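PDB 3BNV: Cj0977, which is a virulence protein of Campylobacter jejuni under sigma28 control, nonflagellar and built on a hot-dog fold, whose biochemical activity is unknown. Local coordinates for residues A98-K101 with L102-L106; G127-E131 with I132-E136. All coordinates share one frame; numbering follows the deposited sequence.

Contact 1. Residues A98-K101 with L102-L106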
loop_
_atom_site.group_PDB
_atom_site.type_symbol
_atom_site.label_atom_id
_atom_site.label_comp_id
_atom_site.label_asym_id
_atom_site.label_seq_id
_atom_site.Cartn_x
_atom_site.Cartn_y
_atom_site.Cartn_z
ATOM N N ALA A 98 13.724 -0.928 6.448
ATOM C CA ALA A 98 14.144 0.452 6.620
ATOM C C ALA A 98 13.245 1.311 5.764
ATOM O O ALA A 98 12.830 0.897 4.680
ATOM C CB ALA A 98 15.557 0.602 6.199
ATOM N N PRO A 99 12.932 2.523 6.231
ATOM C CA PRO A 99 12.043 3.360 5.423
ATOM C C PRO A 99 12.801 4.029 4.316
ATOM O O PRO A 99 13.991 4.252 4.433
ATOM C CB PRO A 99 11.581 4.407 6.419
ATOM C CG PRO A 99 12.764 4.559 7.326
ATOM C CD PRO A 99 13.358 3.193 7.474
ATOM N N LEU A 100 12.108 4.343 3.231
ATOM C CA LEU A 100 12.698 5.105 2.133
ATOM C C LEU A 100 12.798 6.593 2.454
ATOM O O LEU A 100 12.076 7.106 3.312
ATOM C CB LEU A 100 11.898 4.914 0.853
ATOM C CG LEU A 100 12.419 3.709 0.072
ATOM C CD1 LEU A 100 12.164 2.428 0.828
ATOM C CD2 LEU A 100 11.781 3.628 -1.290
ATOM N N LYS A 101 13.703 7.261 1.749
ATOM C CA LYS A 101 13.945 8.663 1.888
ATOM C C LYS A 101 13.622 9.308 0.540
ATOM O O LYS A 101 13.940 8.738 -0.506
ATOM C CB LYS A 101 15.423 8.860 2.262
ATOM C CG LYS A 101 15.855 10.297 2.386
ATOM C CD LYS A 101 16.588 10.564 3.691
ATOM C CE LYS A 101 18.089 10.394 3.579
ATOM N NZ LYS A 101 18.724 10.547 4.918
ATOM N N LEU A 102 12.989 10.484 0.552
ATOM C CA LEU A 102 12.689 11.186 -0.700
ATOM C C LEU A 102 13.952 11.338 -1.529
ATOM O O LEU A 102 14.970 11.784 -1.023
ATOM C CB LEU A 102 12.073 12.557 -0.425
ATOM C CG LEU A 102 11.780 13.461 -1.615
ATOM C CD1 LEU A 102 10.878 12.809 -2.618
ATOM C CD2 LEU A 102 11.146 14.718 -1.131
ATOM N N GLY A 103 13.880 10.958 -2.796
ATOM C CA GLY A 103 15.055 10.924 -3.661
ATOM C C GLY A 103 15.549 9.507 -3.942
ATOM O O GLY A 103 16.262 9.260 -4.910
ATOM N N ASP A 104 15.197 8.569 -3.077
ATOM C CA ASP A 104 15.577 7.181 -3.295
ATOM C C ASP A 104 14.807 6.602 -4.468
ATOM O O ASP A 104 13.647 6.954 -4.687
ATOM C CB ASP A 104 15.291 6.322 -2.053
ATOM C CG ASP A 104 16.380 6.442 -1.004
ATOM O OD1 ASP A 104 17.488 6.898 -1.354
ATOM O OD2 ASP A 104 16.136 6.064 0.162
ATOM N N VAL A 105 15.441 5.712 -5.223
ATOM C CA VAL A 105 14.665 4.878 -6.102
ATOM C C VAL A 105 14.718 3.418 -5.666
ATOM O O VAL A 105 15.769 2.849 -5.441
ATOM C CB VAL A 105 14.976 5.098 -7.614
ATOM C CG1 VAL A 105 16.030 6.113 -7.797
ATOM C CG2 VAL A 105 15.305 3.788 -8.317
ATOM N N LEU A 106 13.546 2.834 -5.520
ATOM C CA LEU A 106 13.413 1.470 -5.089
ATOM C C LEU A 106 13.375 0.544 -6.297
ATOM O O LEU A 106 12.685 0.810 -7.294
ATOM C CB LEU A 106 12.125 1.345 -4.309
ATOM C CG LEU A 106 11.714 -0.015 -3.771
ATOM C CD1 LEU A 106 12.630 -0.419 -2.627
ATOM C CD2 LEU A 106 10.286 0.109 -3.296
#
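D104 reaches back across a tight turn to K101, and its side chain can be followed atom by atom. D104 CB lies 3.2 Å from the carbonyl O of K101. From there CG stands beside the aspartate's own backbone N and anti to its carbonyl carbon (chi1 -81°), a setting that turns the carboxylate back toward K101, the first residue of the turn. D104 OD2 then takes a hydrogen bond from K101 N, at 3.1 Å from that nitrogen; the N-H comes from above the carboxylate plane, 45° out of it. The other oxygen, D104 OD1, packs against V129 CG1. Aspartate suits the place because its short arm brings an acceptor to a backbone N-H three residues earlier.

The main chain closes the same ring: D104 N donates to K101 O over 2.9 Å, the bond that closes a type II beta turn from K101 to D104. G103 occupies its third position with a positive phi of 106°, where a side chain would press on the carbonyl O of the preceding residue. This turn leads from the loop after strand 87-96 into strand 105-112 of the hot-dog fold's antiparallel sheet, and T53 braces it through its hydroxyl, which is hydrogen-bonded to both G103 N and D104 O.

Deeper in the subunit, the buried leucines meet. L100 and L106 cross at about a right angle, the CD2 branch of L100 resting 3.8 Å from L106 CB, and both side chains also touch I70 of helix 67-82. K101, which is exposed, makes a cation-pi contact with F149 of the second subunit.

Contact 2. Residues G127-E131 with I132-E136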
loop_
_atom_site.group_PDB
_atom_site.type_symbol
_atom_site.label_atom_id
_atom_site.label_comp_id
_atom_site.label_asym_id
_atom_site.label_seq_id
_atom_site.Cartn_x
_atom_site.Cartn_y
_atom_site.Cartn_z
ATOM N N GLY A 127 12.692 -5.713 -2.309
ATOM C CA GLY A 127 12.991 -4.339 -2.743
ATOM C C GLY A 127 14.375 -3.855 -2.301
ATOM O O GLY A 127 14.800 -4.095 -1.168
ATOM N N HIS A 128 15.079 -3.165 -3.187
ATOM C CA HIS A 128 16.397 -2.657 -2.885
ATOM C C HIS A 128 16.473 -1.157 -3.133
ATOM O O HIS A 128 15.848 -0.650 -4.062
ATOM C CB HIS A 128 17.439 -3.307 -3.796
ATOM C CG HIS A 128 17.860 -4.666 -3.355
ATOM N ND1 HIS A 128 17.257 -5.817 -3.814
ATOM C CD2 HIS A 128 18.823 -5.065 -2.493
ATOM C CE1 HIS A 128 17.840 -6.867 -3.263
ATOM N NE2 HIS A 128 18.790 -6.439 -2.456
ATOM N N VAL A 129 17.251 -0.450 -2.316
ATOM C CA VAL A 129 17.753 0.845 -2.733
ATOM C C VAL A 129 19.244 0.680 -2.885
ATOM O O VAL A 129 19.946 0.416 -1.911
ATOM C CB VAL A 129 17.515 2.018 -1.730
ATOM C CG1 VAL A 129 18.180 3.254 -2.265
ATOM C CG2 VAL A 129 16.023 2.293 -1.500
ATOM N N LYS A 130 19.731 0.875 -4.104
ATOM C CA LYS A 130 21.111 0.537 -4.473
ATOM C C LYS A 130 21.375 -0.894 -4.027
ATOM O O LYS A 130 20.652 -1.794 -4.444
ATOM C CB LYS A 130 22.135 1.490 -3.879
ATOM C CG LYS A 130 21.812 2.956 -4.029
ATOM C CD LYS A 130 22.554 3.585 -5.160
ATOM C CE LYS A 130 22.542 5.104 -5.007
ATOM N NZ LYS A 130 23.551 5.612 -4.020
ATOM N N GLU A 131 22.379 -1.127 -3.185
ATOM C CA GLU A 131 22.650 -2.498 -2.740
ATOM C C GLU A 131 21.988 -2.949 -1.437
ATOM O O GLU A 131 22.253 -4.039 -0.952
ATOM C CB GLU A 131 24.140 -2.830 -2.650
ATOM C CG GLU A 131 25.166 -1.710 -2.412
ATOM C CD GLU A 131 24.677 -0.560 -1.567
ATOM O OE1 GLU A 131 23.708 0.103 -1.989
ATOM O OE2 GLU A 131 25.290 -0.283 -0.514
ATOM N N ILE A 132 21.133 -2.129 -0.861
ATOM C CA ILE A 132 20.558 -2.458 0.422
ATOM C C ILE A 132 19.142 -3.015 0.278
ATOM O O ILE A 132 18.277 -2.392 -0.332
ATOM C CB ILE A 132 20.559 -1.198 1.327
ATOM C CG1 ILE A 132 21.991 -0.797 1.667
ATOM C CG2 ILE A 132 19.761 -1.406 2.612
ATOM C CD1 ILE A 132 22.044 0.539 2.384
ATOM N N LYS A 133 18.913 -4.201 0.825
ATOM C CA LYS A 133 17.577 -4.771 0.828
ATOM C C LYS A 133 16.714 -4.043 1.867
ATOM O O LYS A 133 17.015 -4.038 3.045
ATOM C CB LYS A 133 17.634 -6.276 1.097
ATOM C CG LYS A 133 16.271 -6.941 1.087
ATOM C CD LYS A 133 16.299 -8.296 1.786
ATOM C CE LYS A 133 16.786 -9.393 0.845
ATOM N NZ LYS A 133 16.314 -10.798 1.166
HETATM N N MSE A 134 15.647 -3.413 1.408
HETATM C CA MSE A 134 14.797 -2.546 2.227
HETATM C C MSE A 134 13.470 -3.222 2.577
HETATM O O MSE A 134 12.828 -2.896 3.583
HETATM C CB MSE A 134 14.378 -1.305 1.419
HETATM C CG MSE A 134 15.488 -0.483 0.843
HETATM SE SE MSE A 134 16.723 0.399 2.121
HETATM C CE MSE A 134 15.606 1.969 2.628
ATOM N N PHE A 135 13.024 -4.100 1.692
ATOM C CA PHE A 135 11.703 -4.641 1.803
ATOM C C PHE A 135 11.665 -6.079 1.295
ATOM O O PHE A 135 12.333 -6.442 0.309
ATOM C CB PHE A 135 10.705 -3.743 1.038
ATOM C CG PHE A 135 9.355 -4.353 0.846
ATOM C CD1 PHE A 135 8.354 -4.173 1.790
ATOM C CD2 PHE A 135 9.073 -5.098 -0.276
ATOM C CE1 PHE A 135 7.056 -4.737 1.626
ATOM C CE2 PHE A 135 7.779 -5.670 -0.457
ATOM C CZ PHE A 135 6.772 -5.487 0.508
ATOM N N GLU A 136 10.868 -6.888 1.972
ATOM C CA GLU A 136 10.725 -8.297 1.616
ATOM C C GLU A 136 9.273 -8.701 1.928
ATOM O O GLU A 136 8.735 -8.348 2.981
ATOM C CB GLU A 136 11.748 -9.117 2.413
ATOM C CG GLU A 136 11.952 -10.541 1.958
ATOM C CD GLU A 136 13.384 -11.058 2.179
ATOM O OE1 GLU A 136 14.183 -10.448 2.940
ATOM O OE2 GLU A 136 13.713 -12.096 1.573
#
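H128 and K133 face each other across a tight beta hairpin, strands 120-129 and 132-143 joined by a type II' turn from V129 to I132. The imidazole meets the opposing strand obliquely: H128 CD2 is 3.4 Å from K133 N. H128 NE2 approaches K133 CB at 3.7 Å. With CG beside the histidine's own backbone N (chi1 -80°), the ring leans across to its partner. The lysine sets out from the same face, CG anti to its backbone N, but its chain bends at chi3 and carries the ammonium away to E136, where NZ forms a salt bridge with OE1; Y97 OH is a second partner of that oxygen. Long and flexible, lysine can bring its CB against NE2 and still send its charge along its own strand.

At the turn, V129, its first residue, and M134, a selenomethionine, slant across one another. The CG2 branch of V129 meets M134 CG at 3.7 Å, and the selenium lies slightly farther from the same methyl. M134, doubly bent, also reaches A98 and L100, a task for which an unbranched, pliant apolar chain is apt.

On the side of H128 away from the turn, between the G127-F135 and H128-K133 pairs, the register slips by one residue in a classic beta bulge, M134 and F135 both facing G127. G127, lacking a side chain, accommodates the two residues opposite it. The phenylalanine ring turns away toward I70 and A74 of helix 67-82, presenting its edge to G127 N. At the bulge G127 O accepts two N-H groups, a good bond from M134 N at 2.8 Å and a weak one from F135 N at 3.4 Å.

Following the chain from the N terminus, strand 87-96 runs into the loop of contact 1, whose turn closes just before strand 105-112 begins. That strand is succeeded by strand 120-129, and contact 2 closes the hairpin into strand 132-143. The two closures are therefore in series, neither enclosing nor crossing the other, with centres about 9 Å apart. They meet on two fronts: strand 105-112 lies next to strand 120-129, and strand 132-143 next to strand 87-96, whose following loop carries P99. M134 CE packs 3.3 Å from P99 O, and L106 CD1 lies 3.5 Å from H128 O, so both that loop and the start of strand 105-112 are joined to the hairpin end.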